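Local coordinates for protein molinate hydrolase (Gulosibacter molinativorax, PDB 4UB9) that hydrolyses the thiocarbamate pesticide molinate, probably by means of the zinc ion it binds as a member of the amidohydrolase family, at residues 125-130 / 156-161; 162-167 / 477-482; 132-137 / 465-470; 96-101 / 395-400; 146-151 / 232-237. All blocks are in the same frame, centred on the assembly; numbering follows the deposited sequence.

Contact 1 of 5, residues 125-130 / 156-161; sequences VIEEAA and DRIASG
Glu127 leans out of helix 122-135 and meets Arg157 of helix 148-159 in a side-on salt bridge. OE2 of Glu127 takes NE of Arg157 at 2.6 Å on its syn lone pair, with an N-H...O angle of 163°. The second bond, equally straight, runs from NH2 of Arg157 to OE1 of Glu127 at 2.9 Å, again on the syn side though a little out of the carboxylate plane. With one oxygen for each nitrogen, the two flat groups are held nearly coplanar, 23° apart, and neither can turn about its last bond without breaking a hydrogen bond. The arginine reaches this position by bending its chain at chi3 (35°), which swings the edge of the guanidinium toward the neighbouring helix. A leucine in place of Arg157 would probably leave the buried carboxylate of Glu127 without its countercharge and free to turn.

Behind the ion pair the packing becomes apolar. CG of Glu127 lies beside CD1 of Ile158, 4.3 Å away. Nearly one turn further along, Ala130 offers its CB to the same methyl, CD1 of Ile158, at 3.9 Å. The small alanine thus makes room for the extended isoleucine, whose far end slips in between the helices while Arg157 bridges them nearer the surface. Ile158 also rests on Ile168 of strand 167-170. This is the packing of consecutive outer helices in a TIM barrel, where successive beta-alpha-beta units lay one helix against the next over the parallel strands.

Contact 2 of 5, residues 162-167 / 477-482; sequences AAEGAR and HGLPLS
OE1 of Glu164 accepts the backbone N of Gly165 at 3.0 Å on its anti lone pair, while OE2 of the same carboxylate forms a salt bridge with Arg472; the hydrocarbon part of the side chain is left to meet Leu479 and Leu481. The chain is bent at chi2 (70°), which folds the carboxylate back over its own backbone and makes the bond to Gly165 markedly angled, 137° at the hydrogen. On the outer side of that bend, CG of Glu164 touches CD2 of Leu479 at 3.8 Å, the two side chains crossing at about a right angle. CB of Glu164 meets CD1 of Leu481 at the same 3.8 Å. The two leucines flank Pro480, which follows a cis peptide bond.

The loop joining helix 148-159 to strand 167-170 of the barrel thus receives the chain as it comes away from strand 472-473. Gln131 of helix 122-135 ties the two together, its NE2 bonded to Glu164 O and its OE1 to Leu481 N. With an alanine here in place of Glu164, Arg472 would probably lose its carboxylate mate, Gly165 N its side-chain acceptor, and a gap would open beside CD2 of Leu479.

Contact 3 of 5, residues 132-137 / 465-470; sequences IALRGG and SHVVKE
The Schellman motif that ends helix 122-135 sets Gly137 against Val467 of strand 464-469, their CA atoms 5.9 Å apart. In this motif Gly137 N bonds back to Leu134 O at 2.8 Å and Val138 N to Ala133 O, and the chain leaves the helix through the positive phi (87°) of Gly137. A CB at these backbone angles would collide with the carbonyl oxygen of Gly136, and it would also approach CG2 of Val467.

Val467 divides its two methyls between the last helical turn and the glycine. CG1, anti to the backbone N (chi1 177°), meets CD1 of Leu134 at 3.9 Å and comes within 4.0 Å of Leu134 O. CG2 lies over Gly137, 4.1 Å from its CA. Leu134 reaches the strand with CD1, the two side chains crossing obliquely, and also packs on Thr139 of the barrel strand that follows.

The contact joins the barrel to the small beta domain that amidohydrolases carry beside it. Strand 464-469 runs antiparallel to strand 447-450, which is itself antiparallel to strand 88-95, and a classic beta bulge interrupts the first pairing where Ser465 and His466 both face Val449. The strand has a different neighbour for alternate residues: Val467 turns toward the helix end, while Val468 points away from it and packs on Ile82 of strand 81-83. No hydrogen bond links the two segments, but Gly137 is hydrogen-bonded through its backbone to Leu93, and Val467 likewise to Ile474.

Contact 4 of 5, residues 96-101 / 395-400; sequences GNVHLL and WTLGED
Leu397 is the residue through which the loop 395-400 touches the barrel wall, reaching Val98 with one methyl and Leu100 with the other. A chi1 of -172° carries its branched end toward the 96-101 chain and spreads the two methyls over Val98 and Leu100. CD1 of Leu397 meets CG1 of Val98 at 3.9 Å, the side chains crossing at about a right angle. CD2 of Leu397 lies 4.2 Å from CD2 of Leu100, a side chain whose far end swings inward to the loop. Leu397 and Leu100 also share Ala129 of helix 122-135, which makes the leucine pair part of the layer between barrel wall and outer helix.

The strand met here lies in the barrel wall: Val98 is bonded through its backbone to Phe142 and Thr144, in and just after strand 138-143, and Asn97 to Thr372 and Asp373, just after strand 368-370, consistent with a TIM barrel closed between its first and last strands. The run Asn97-Val98-His99 appears to correspond to the His-x-His metal motif of amidohydrolases, with asparagine in the first position, and the side chain of Val98 lies about 12 Å from the bound zinc ion.

Next in the loop, Gly398 gives its N to OD1 of Asp400 at 2.9 Å, approaching nearly in line with the C-O bond but with the N-H...O angle bent to 139°. Glu399 takes the N-cap position of helix 400-410 and forms a salt bridge with Arg462. Asp400 begins the helix, its OD2 bonded to Thr372 OG1.

Contact 5 of 5, residues 146-151 / 232-237; sequences NALEPV and LERGVD
Leu148, in the first turn of helix 148-159, packs against Arg234 and Val236 in the link between helix 221-232 and strand 239-242, where the start of one outer helix of the TIM barrel meets the loop after another. The contact across the segments is apolar. With chi1 near 180° (-173°), Leu148 projects so that one methyl reaches each partner. CD2 of Leu148 lies against the aliphatic chain of Arg234, 3.7 Å from CD and 4.0 Å from CB. CD1 of Leu148 meets CG1 of Val236 at 4.2 Å, these side chains crossing at about a right angle. Leu148 also rests on Phe170 of strand 167-170.

The turn that presents Arg234 is a type I turn from Leu232 to Gly235, where positive phi takes the chain out of the helix.

Polar bonds hold the surroundings. Asp237 forms a salt bridge with Arg155 and accepts Phe170 N, while Glu149 bonds Asn493 of the second subunit. Before the helix, with Ala147 at the N-cap position, Asn146 OD1 accepts the N of Ala147 at 2.6 Å in the carbonyl plane, on a lone pair, with a C=O...N angle of 105°.

The five contacts run from the barrel wall to its outer helices and the junction with the beta domain. Contacts 1 and 2 lie closest, centres 8 Å apart, joined by probable hydrogen bonds from Ala163 N to Arg157 O (3.1 Å) and from Ala166 N to Ala130 O (3.2 Å). Contact 2 meets contact 3, whose centre is about 10 Å away, through the salt bridge of Arg167 NH2 with Glu470 OE2 (3.0 Å). Helix 122-135 serves contacts 1 and 3, helix 148-159 contacts 1 and 5; contacts 3 and 5 are 25 Å apart between centres. Contact 4 packs on contact 1 through Leu101 CD2 and Val125 CG1 (3.6 Å), and is not part of the zinc site of His282 and His302.

Contact 1 of 5, residues 125-130 / 156-161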
# COMPACT_ATOMS: atom_id res chain seq x y z
N VAL A 125 10.60 -1.92 30.73
CA VAL A 125 9.91 -0.85 30.03
C VAL A 125 8.67 -0.46 30.84
O VAL A 125 8.32 0.71 31.01
CB VAL A 125 9.46 -1.28 28.63
CG1 VAL A 125 8.54 -0.24 27.98
CG2 VAL A 125 10.67 -1.52 27.77
N ILE A 126 7.97 -1.48 31.33
CA ILE A 126 6.74 -1.27 32.05
C ILE A 126 7.04 -0.57 33.38
O ILE A 126 6.35 0.36 33.78
CB ILE A 126 6.00 -2.60 32.28
CG1 ILE A 126 5.40 -3.06 30.96
CG2 ILE A 126 4.89 -2.44 33.31
CD1 ILE A 126 4.83 -4.46 30.99
N GLU A 127 8.09 -1.01 34.06
CA GLU A 127 8.52 -0.35 35.33
C GLU A 127 8.90 1.10 35.10
O GLU A 127 8.42 1.99 35.80
CB GLU A 127 9.65 -1.09 36.01
CG GLU A 127 9.16 -2.42 36.57
CD GLU A 127 10.27 -3.40 36.92
OE1 GLU A 127 11.46 -3.02 36.83
OE2 GLU A 127 9.95 -4.56 37.30
N GLU A 128 9.69 1.35 34.08
CA GLU A 128 10.05 2.74 33.68
C GLU A 128 8.78 3.60 33.49
O GLU A 128 8.69 4.73 33.96
CB GLU A 128 10.87 2.76 32.39
CG GLU A 128 11.23 4.15 31.87
CD GLU A 128 11.94 4.15 30.52
OE1 GLU A 128 11.66 3.23 29.71
OE2 GLU A 128 12.76 5.05 30.23
N ALA A 129 7.78 3.04 32.77
CA ALA A 129 6.55 3.79 32.50
C ALA A 129 5.76 4.05 33.80
O ALA A 129 5.18 5.13 33.98
CB ALA A 129 5.68 3.06 31.52
N ALA A 130 5.77 3.07 34.69
CA ALA A 130 5.13 3.23 36.00
C ALA A 130 5.83 4.33 36.83
O ALA A 130 5.20 5.06 37.60
CB ALA A 130 5.16 1.93 36.76
N ASP A 156 4.32 -7.37 40.18
CA ASP A 156 4.73 -8.16 41.34
C ASP A 156 6.01 -7.59 41.96
O ASP A 156 6.16 -7.54 43.15
CB ASP A 156 4.93 -9.64 40.97
CG ASP A 156 3.60 -10.33 40.55
OD1 ASP A 156 2.52 -9.74 40.72
OD2 ASP A 156 3.65 -11.47 40.05
N ARG A 157 6.89 -7.12 41.12
CA ARG A 157 8.11 -6.53 41.60
C ARG A 157 7.89 -5.19 42.26
O ARG A 157 8.53 -4.85 43.24
CB ARG A 157 9.13 -6.43 40.48
CG ARG A 157 9.82 -7.77 40.25
CD ARG A 157 10.56 -7.84 38.92
NE ARG A 157 11.16 -6.56 38.54
CZ ARG A 157 12.39 -6.15 38.89
NH1 ARG A 157 13.16 -6.90 39.65
NH2 ARG A 157 12.83 -4.97 38.50
N ILE A 158 7.01 -4.38 41.70
CA ILE A 158 6.69 -3.09 42.33
C ILE A 158 5.92 -3.31 43.63
O ILE A 158 6.20 -2.72 44.65
CB ILE A 158 5.87 -2.20 41.40
CG1 ILE A 158 6.74 -1.76 40.25
CG2 ILE A 158 5.30 -1.00 42.16
CD1 ILE A 158 5.98 -1.06 39.13
N ALA A 159 4.96 -4.21 43.59
CA ALA A 159 4.17 -4.54 44.78
C ALA A 159 5.01 -5.10 45.93
O ALA A 159 4.68 -4.88 47.10
CB ALA A 159 3.04 -5.51 44.46
N SER A 160 6.04 -5.87 45.60
CA SER A 160 6.90 -6.51 46.62
C SER A 160 8.07 -5.59 47.03
O SER A 160 8.86 -5.95 47.87
CB SER A 160 7.49 -7.80 46.08
OG SER A 160 8.58 -7.46 45.22
N GLY A 161 8.19 -4.43 46.42
CA GLY A 161 9.27 -3.52 46.76
C GLY A 161 10.58 -3.76 46.04
O GLY A 161 11.52 -2.98 46.21

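Contact 2 of 5, residues 162-167 / 477-482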
# COMPACT_ATOMS: atom_id res chain seq x y z
N ALA A 162 10.64 -4.77 45.19
CA ALA A 162 11.85 -5.00 44.37
C ALA A 162 12.13 -3.91 43.32
O ALA A 162 13.23 -3.81 42.79
CB ALA A 162 11.77 -6.34 43.68
N ALA A 163 11.10 -3.14 43.00
CA ALA A 163 11.25 -2.10 41.99
C ALA A 163 10.37 -0.91 42.30
O ALA A 163 9.32 -1.02 42.93
CB ALA A 163 10.92 -2.64 40.62
N GLU A 164 10.81 0.21 41.78
CA GLU A 164 10.15 1.48 41.97
C GLU A 164 9.03 1.73 40.93
O GLU A 164 9.11 1.29 39.79
CB GLU A 164 11.20 2.59 41.88
CG GLU A 164 10.66 4.01 41.98
CD GLU A 164 10.17 4.34 43.39
OE1 GLU A 164 9.07 3.88 43.76
OE2 GLU A 164 10.88 5.07 44.13
N GLY A 165 8.00 2.45 41.36
CA GLY A 165 6.94 2.91 40.46
C GLY A 165 5.57 2.99 41.07
O GLY A 165 5.31 2.47 42.13
N ALA A 166 4.66 3.61 40.36
CA ALA A 166 3.25 3.53 40.70
C ALA A 166 2.83 2.09 40.83
O ALA A 166 3.36 1.22 40.13
CB ALA A 166 2.39 4.22 39.64
N ARG A 167 1.90 1.80 41.75
CA ARG A 167 1.43 0.43 41.82
C ARG A 167 0.49 0.19 40.64
O ARG A 167 -0.21 1.09 40.13
CB ARG A 167 0.80 0.05 43.15
CG ARG A 167 -0.62 0.45 43.36
CD ARG A 167 -1.14 -0.11 44.69
NE ARG A 167 -0.42 0.45 45.81
CZ ARG A 167 -0.45 1.72 46.22
NH1 ARG A 167 -1.22 2.63 45.63
NH2 ARG A 167 0.30 2.09 47.26
N HIS A 477 11.68 13.75 41.02
CA HIS A 477 12.47 14.34 39.94
C HIS A 477 13.61 13.46 39.43
O HIS A 477 14.07 13.62 38.32
CB HIS A 477 12.99 15.71 40.33
CG HIS A 477 11.94 16.77 40.26
ND1 HIS A 477 11.54 17.49 41.37
CD2 HIS A 477 11.16 17.18 39.24
CE1 HIS A 477 10.56 18.31 41.03
NE2 HIS A 477 10.32 18.15 39.74
N GLY A 478 14.06 12.50 40.23
CA GLY A 478 15.08 11.54 39.76
C GLY A 478 14.53 10.31 39.00
O GLY A 478 15.23 9.31 38.86
N LEU A 479 13.26 10.35 38.59
CA LEU A 479 12.60 9.21 37.92
C LEU A 479 12.54 9.46 36.46
O LEU A 479 12.34 10.58 36.05
CB LEU A 479 11.19 9.00 38.41
CG LEU A 479 11.02 8.60 39.86
CD1 LEU A 479 9.54 8.63 40.22
CD2 LEU A 479 11.60 7.23 40.14
N PRO A 480 12.69 8.42 35.65
CA PRO A 480 12.84 7.03 36.05
C PRO A 480 14.26 6.74 36.43
O PRO A 480 15.17 7.40 35.97
CB PRO A 480 12.46 6.25 34.76
CG PRO A 480 12.88 7.18 33.67
CD PRO A 480 12.62 8.57 34.18
N LEU A 481 14.43 5.71 37.23
CA LEU A 481 15.74 5.37 37.78
C LEU A 481 16.74 4.96 36.73
O LEU A 481 17.88 5.35 36.81
CB LEU A 481 15.62 4.25 38.81
CG LEU A 481 14.82 4.64 40.09
CD1 LEU A 481 14.78 3.44 41.04
CD2 LEU A 481 15.36 5.88 40.79
N SER A 482 16.33 4.15 35.76
CA SER A 482 17.24 3.75 34.67
C SER A 482 16.59 3.96 33.34
O SER A 482 15.93 3.07 32.81
CB SER A 482 17.65 2.30 34.78
OG SER A 482 18.06 2.01 36.09

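Contact 3 of 5, residues 132-137 / 465-470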
# COMPACT_ATOMS: atom_id res chain seq x y z
N ILE A 132 7.42 6.90 35.50
CA ILE A 132 7.05 8.15 34.88
C ILE A 132 5.66 8.61 35.32
O ILE A 132 5.41 9.79 35.46
CB ILE A 132 7.13 8.03 33.37
CG1 ILE A 132 8.61 7.99 32.99
CG2 ILE A 132 6.45 9.22 32.69
CD1 ILE A 132 8.85 7.79 31.51
N ALA A 133 4.76 7.67 35.57
CA ALA A 133 3.45 8.03 36.10
C ALA A 133 3.63 8.60 37.51
O ALA A 133 3.08 9.65 37.84
CB ALA A 133 2.53 6.84 36.12
N LEU A 134 4.43 7.89 38.30
CA LEU A 134 4.75 8.28 39.67
C LEU A 134 5.39 9.68 39.75
O LEU A 134 5.02 10.52 40.60
CB LEU A 134 5.68 7.27 40.31
CG LEU A 134 5.95 7.44 41.80
CD1 LEU A 134 4.67 7.52 42.62
CD2 LEU A 134 6.82 6.31 42.33
N ARG A 135 6.25 9.97 38.79
CA ARG A 135 6.84 11.31 38.64
C ARG A 135 5.80 12.41 38.47
O ARG A 135 5.99 13.52 38.91
CB ARG A 135 7.74 11.35 37.44
CG ARG A 135 8.64 12.57 37.41
CD ARG A 135 8.80 13.10 36.01
NE ARG A 135 9.88 12.43 35.32
CZ ARG A 135 9.92 12.13 34.01
NH1 ARG A 135 8.89 12.34 33.20
NH2 ARG A 135 11.01 11.58 33.50
N GLY A 136 4.68 12.09 37.84
CA GLY A 136 3.55 13.02 37.76
C GLY A 136 2.56 12.93 38.93
O GLY A 136 1.44 13.43 38.86
N GLY A 137 2.95 12.27 40.01
CA GLY A 137 2.11 12.19 41.21
C GLY A 137 1.09 11.05 41.24
O GLY A 137 0.26 10.96 42.15
N SER A 465 5.10 19.42 44.68
CA SER A 465 6.27 19.62 45.55
C SER A 465 6.74 18.36 46.16
O SER A 465 7.92 18.21 46.38
CB SER A 465 5.91 20.48 46.77
OG SER A 465 5.62 21.79 46.39
N HIS A 466 5.81 17.49 46.51
CA HIS A 466 6.14 16.23 47.18
C HIS A 466 5.26 15.11 46.70
O HIS A 466 4.07 15.29 46.43
CB HIS A 466 6.01 16.36 48.70
CG HIS A 466 6.87 17.43 49.28
ND1 HIS A 466 8.14 17.18 49.76
CD2 HIS A 466 6.68 18.76 49.39
CE1 HIS A 466 8.68 18.31 50.17
NE2 HIS A 466 7.82 19.29 49.94
N VAL A 467 5.85 13.92 46.67
CA VAL A 467 5.13 12.70 46.30
C VAL A 467 5.45 11.62 47.30
O VAL A 467 6.61 11.32 47.54
CB VAL A 467 5.48 12.21 44.89
CG1 VAL A 467 4.75 10.91 44.58
CG2 VAL A 467 5.15 13.26 43.82
N VAL A 468 4.41 11.01 47.84
CA VAL A 468 4.57 10.00 48.87
C VAL A 468 3.75 8.77 48.51
O VAL A 468 2.55 8.86 48.18
CB VAL A 468 4.06 10.51 50.22
CG1 VAL A 468 4.14 9.41 51.29
CG2 VAL A 468 4.86 11.72 50.65
N LYS A 469 4.37 7.62 48.69
CA LYS A 469 3.74 6.34 48.41
C LYS A 469 3.91 5.38 49.57
O LYS A 469 5.02 5.03 49.92
CB LYS A 469 4.35 5.71 47.17
CG LYS A 469 3.54 4.51 46.66
CD LYS A 469 4.31 3.65 45.68
CE LYS A 469 3.44 2.46 45.31
NZ LYS A 469 4.22 1.40 44.66
N GLU A 470 2.79 4.96 50.14
CA GLU A 470 2.80 4.14 51.35
C GLU A 470 3.76 4.74 52.41
O GLU A 470 4.63 4.09 52.96
CB GLU A 470 3.14 2.72 51.02
CG GLU A 470 1.98 2.03 50.35
CD GLU A 470 2.23 0.56 50.02
OE1 GLU A 470 2.77 -0.17 50.87
OE2 GLU A 470 1.81 0.14 48.94

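Contact 4 of 5, residues 96-101 / 395-400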
# COMPACT_ATOMS: atom_id res chain seq x y z
N GLY A 96 -7.15 5.82 35.63
CA GLY A 96 -8.03 4.68 35.34
C GLY A 96 -7.79 3.91 34.05
O GLY A 96 -8.42 2.89 33.80
N ASN A 97 -6.91 4.43 33.20
CA ASN A 97 -6.58 3.77 31.95
C ASN A 97 -5.30 4.24 31.34
O ASN A 97 -5.24 5.27 30.68
CB ASN A 97 -7.69 3.94 30.93
CG ASN A 97 -7.40 3.20 29.64
OD1 ASN A 97 -6.66 2.24 29.62
ND2 ASN A 97 -8.00 3.64 28.56
N VAL A 98 -4.28 3.43 31.53
CA VAL A 98 -3.00 3.61 30.85
C VAL A 98 -2.54 2.34 30.13
O VAL A 98 -3.11 1.27 30.29
CB VAL A 98 -1.86 3.99 31.84
CG1 VAL A 98 -2.27 5.19 32.66
CG2 VAL A 98 -1.51 2.81 32.74
N HIS A 99 -1.48 2.49 29.35
CA HIS A 99 -0.82 1.35 28.71
C HIS A 99 0.69 1.50 28.89
O HIS A 99 1.35 2.35 28.28
CB HIS A 99 -1.18 1.29 27.25
CG HIS A 99 -2.65 1.15 27.03
ND1 HIS A 99 -3.40 2.09 26.36
CD2 HIS A 99 -3.51 0.18 27.40
CE1 HIS A 99 -4.67 1.72 26.34
NE2 HIS A 99 -4.76 0.56 26.95
N LEU A 100 1.22 0.62 29.72
CA LEU A 100 2.61 0.68 30.14
C LEU A 100 3.60 0.11 29.10
O LEU A 100 4.80 0.37 29.19
CB LEU A 100 2.78 -0.01 31.50
CG LEU A 100 1.92 0.70 32.59
CD1 LEU A 100 1.97 -0.04 33.91
CD2 LEU A 100 2.34 2.16 32.83
N LEU A 101 3.08 -0.68 28.14
CA LEU A 101 3.69 -0.80 26.81
C LEU A 101 2.78 0.03 25.92
O LEU A 101 1.56 -0.18 25.91
CB LEU A 101 3.73 -2.24 26.32
CG LEU A 101 4.70 -3.19 27.03
CD1 LEU A 101 4.71 -4.58 26.39
CD2 LEU A 101 6.11 -2.64 27.01
N TRP A 395 -2.00 11.59 25.11
CA TRP A 395 -1.41 10.23 25.26
C TRP A 395 0.03 10.17 25.80
O TRP A 395 0.66 9.13 25.83
CB TRP A 395 -1.46 9.53 23.93
CG TRP A 395 -2.85 9.51 23.37
CD1 TRP A 395 -3.94 8.98 23.94
CD2 TRP A 395 -3.28 10.07 22.14
NE1 TRP A 395 -5.04 9.14 23.14
CE2 TRP A 395 -4.66 9.84 22.03
CE3 TRP A 395 -2.64 10.78 21.12
CZ2 TRP A 395 -5.42 10.23 20.92
CZ3 TRP A 395 -3.41 11.22 20.01
CH2 TRP A 395 -4.77 10.92 19.92
N THR A 396 0.47 11.30 26.34
CA THR A 396 1.81 11.43 26.89
C THR A 396 1.81 11.14 28.39
O THR A 396 1.45 11.96 29.20
CB THR A 396 2.38 12.83 26.61
OG1 THR A 396 2.33 13.11 25.21
CG2 THR A 396 3.81 12.92 27.09
N LEU A 397 2.16 9.92 28.72
CA LEU A 397 2.12 9.46 30.09
C LEU A 397 2.95 10.38 31.00
O LEU A 397 4.06 10.73 30.66
CB LEU A 397 2.67 8.03 30.20
CG LEU A 397 2.51 7.36 31.56
CD1 LEU A 397 1.05 7.18 31.93
CD2 LEU A 397 3.23 6.03 31.55
N GLY A 398 2.41 10.68 32.17
CA GLY A 398 3.11 11.50 33.18
C GLY A 398 2.53 12.89 33.27
O GLY A 398 2.71 13.56 34.26
N GLU A 399 1.92 13.32 32.18
CA GLU A 399 1.20 14.60 32.08
C GLU A 399 -0.23 14.50 31.54
O GLU A 399 -0.98 15.46 31.60
CB GLU A 399 1.93 15.51 31.10
CG GLU A 399 3.31 15.93 31.58
CD GLU A 399 3.94 17.00 30.70
OE1 GLU A 399 3.24 17.92 30.24
OE2 GLU A 399 5.16 16.93 30.52
N ASP A 400 -0.56 13.33 31.02
CA ASP A 400 -1.85 13.04 30.44
C ASP A 400 -3.04 13.30 31.41
O ASP A 400 -4.07 13.80 31.00
CB ASP A 400 -1.89 11.60 30.00
CG ASP A 400 -1.57 10.61 31.18
OD1 ASP A 400 -0.51 10.75 31.86
OD2 ASP A 400 -2.39 9.69 31.42

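Contact 5 of 5, residues 146-151 / 232-237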
# COMPACT_ATOMS: atom_id res chain seq x y z
N ASN A 146 -2.14 -4.67 27.75
CA ASN A 146 -0.73 -4.90 27.85
C ASN A 146 -0.50 -6.37 27.61
O ASN A 146 -1.45 -7.14 27.51
CB ASN A 146 -0.24 -4.50 29.22
CG ASN A 146 1.22 -4.08 29.22
OD1 ASN A 146 2.06 -4.68 28.54
ND2 ASN A 146 1.53 -3.04 29.97
N ALA A 147 0.77 -6.76 27.55
CA ALA A 147 1.15 -8.16 27.49
C ALA A 147 1.21 -8.77 28.88
O ALA A 147 1.92 -8.29 29.76
CB ALA A 147 2.48 -8.33 26.82
N LEU A 148 0.46 -9.86 29.06
CA LEU A 148 0.28 -10.46 30.35
C LEU A 148 1.56 -10.79 31.08
O LEU A 148 1.72 -10.45 32.24
CB LEU A 148 -0.60 -11.71 30.24
CG LEU A 148 -1.01 -12.33 31.58
CD1 LEU A 148 -1.80 -11.38 32.48
CD2 LEU A 148 -1.83 -13.57 31.32
N GLU A 149 2.46 -11.50 30.43
CA GLU A 149 3.67 -11.95 31.10
C GLU A 149 4.48 -10.77 31.72
O GLU A 149 4.74 -10.78 32.92
CB GLU A 149 4.52 -12.84 30.16
CG GLU A 149 5.86 -13.32 30.75
CD GLU A 149 6.76 -14.01 29.71
OE1 GLU A 149 6.39 -15.09 29.23
OE2 GLU A 149 7.84 -13.48 29.36
N PRO A 150 4.88 -9.78 30.92
CA PRO A 150 5.74 -8.74 31.51
C PRO A 150 5.01 -7.81 32.45
O PRO A 150 5.62 -7.32 33.38
CB PRO A 150 6.24 -7.96 30.30
CG PRO A 150 5.32 -8.30 29.19
CD PRO A 150 4.81 -9.67 29.46
N VAL A 151 3.73 -7.59 32.23
CA VAL A 151 2.99 -6.75 33.15
C VAL A 151 2.82 -7.43 34.51
O VAL A 151 2.85 -6.78 35.55
CB VAL A 151 1.65 -6.28 32.58
CG1 VAL A 151 0.57 -7.33 32.71
CG2 VAL A 151 1.20 -4.99 33.27
N LEU A 232 -8.94 -15.92 33.09
CA LEU A 232 -9.16 -15.24 34.34
C LEU A 232 -8.35 -15.89 35.46
O LEU A 232 -7.88 -15.21 36.35
CB LEU A 232 -10.64 -15.20 34.70
CG LEU A 232 -11.47 -14.33 33.74
CD1 LEU A 232 -12.95 -14.53 33.95
CD2 LEU A 232 -11.16 -12.85 33.90
N GLU A 233 -8.20 -17.20 35.42
CA GLU A 233 -7.42 -17.91 36.43
C GLU A 233 -5.93 -17.67 36.30
O GLU A 233 -5.17 -18.08 37.16
CB GLU A 233 -7.72 -19.39 36.41
CG GLU A 233 -8.93 -19.65 37.31
CD GLU A 233 -9.69 -20.91 36.96
OE1 GLU A 233 -9.10 -21.80 36.29
OE2 GLU A 233 -10.87 -21.02 37.37
N ARG A 234 -5.48 -16.96 35.27
CA ARG A 234 -4.06 -16.60 35.19
C ARG A 234 -3.64 -15.48 36.11
O ARG A 234 -2.47 -15.27 36.32
CB ARG A 234 -3.65 -16.18 33.79
CG ARG A 234 -3.66 -17.30 32.80
CD ARG A 234 -3.76 -16.70 31.41
NE ARG A 234 -3.66 -17.72 30.40
CZ ARG A 234 -2.50 -18.23 29.99
NH1 ARG A 234 -2.51 -19.20 29.09
NH2 ARG A 234 -1.35 -17.75 30.46
N GLY A 235 -4.57 -14.68 36.58
CA GLY A 235 -4.24 -13.72 37.62
C GLY A 235 -4.42 -12.24 37.34
O GLY A 235 -3.77 -11.41 37.96
N VAL A 236 -5.40 -11.89 36.55
CA VAL A 236 -5.69 -10.50 36.27
C VAL A 236 -6.42 -9.83 37.41
O VAL A 236 -7.13 -10.49 38.18
CB VAL A 236 -6.49 -10.35 34.98
CG1 VAL A 236 -5.73 -11.02 33.84
CG2 VAL A 236 -7.87 -10.95 35.12
N ASP A 237 -6.29 -8.51 37.50
CA ASP A 237 -7.02 -7.74 38.50
C ASP A 237 -8.42 -7.31 38.05
O ASP A 237 -9.30 -7.01 38.84
CB ASP A 237 -6.22 -6.52 38.87
CG ASP A 237 -4.87 -6.87 39.42
OD1 ASP A 237 -4.82 -7.39 40.57
OD2 ASP A 237 -3.85 -6.62 38.73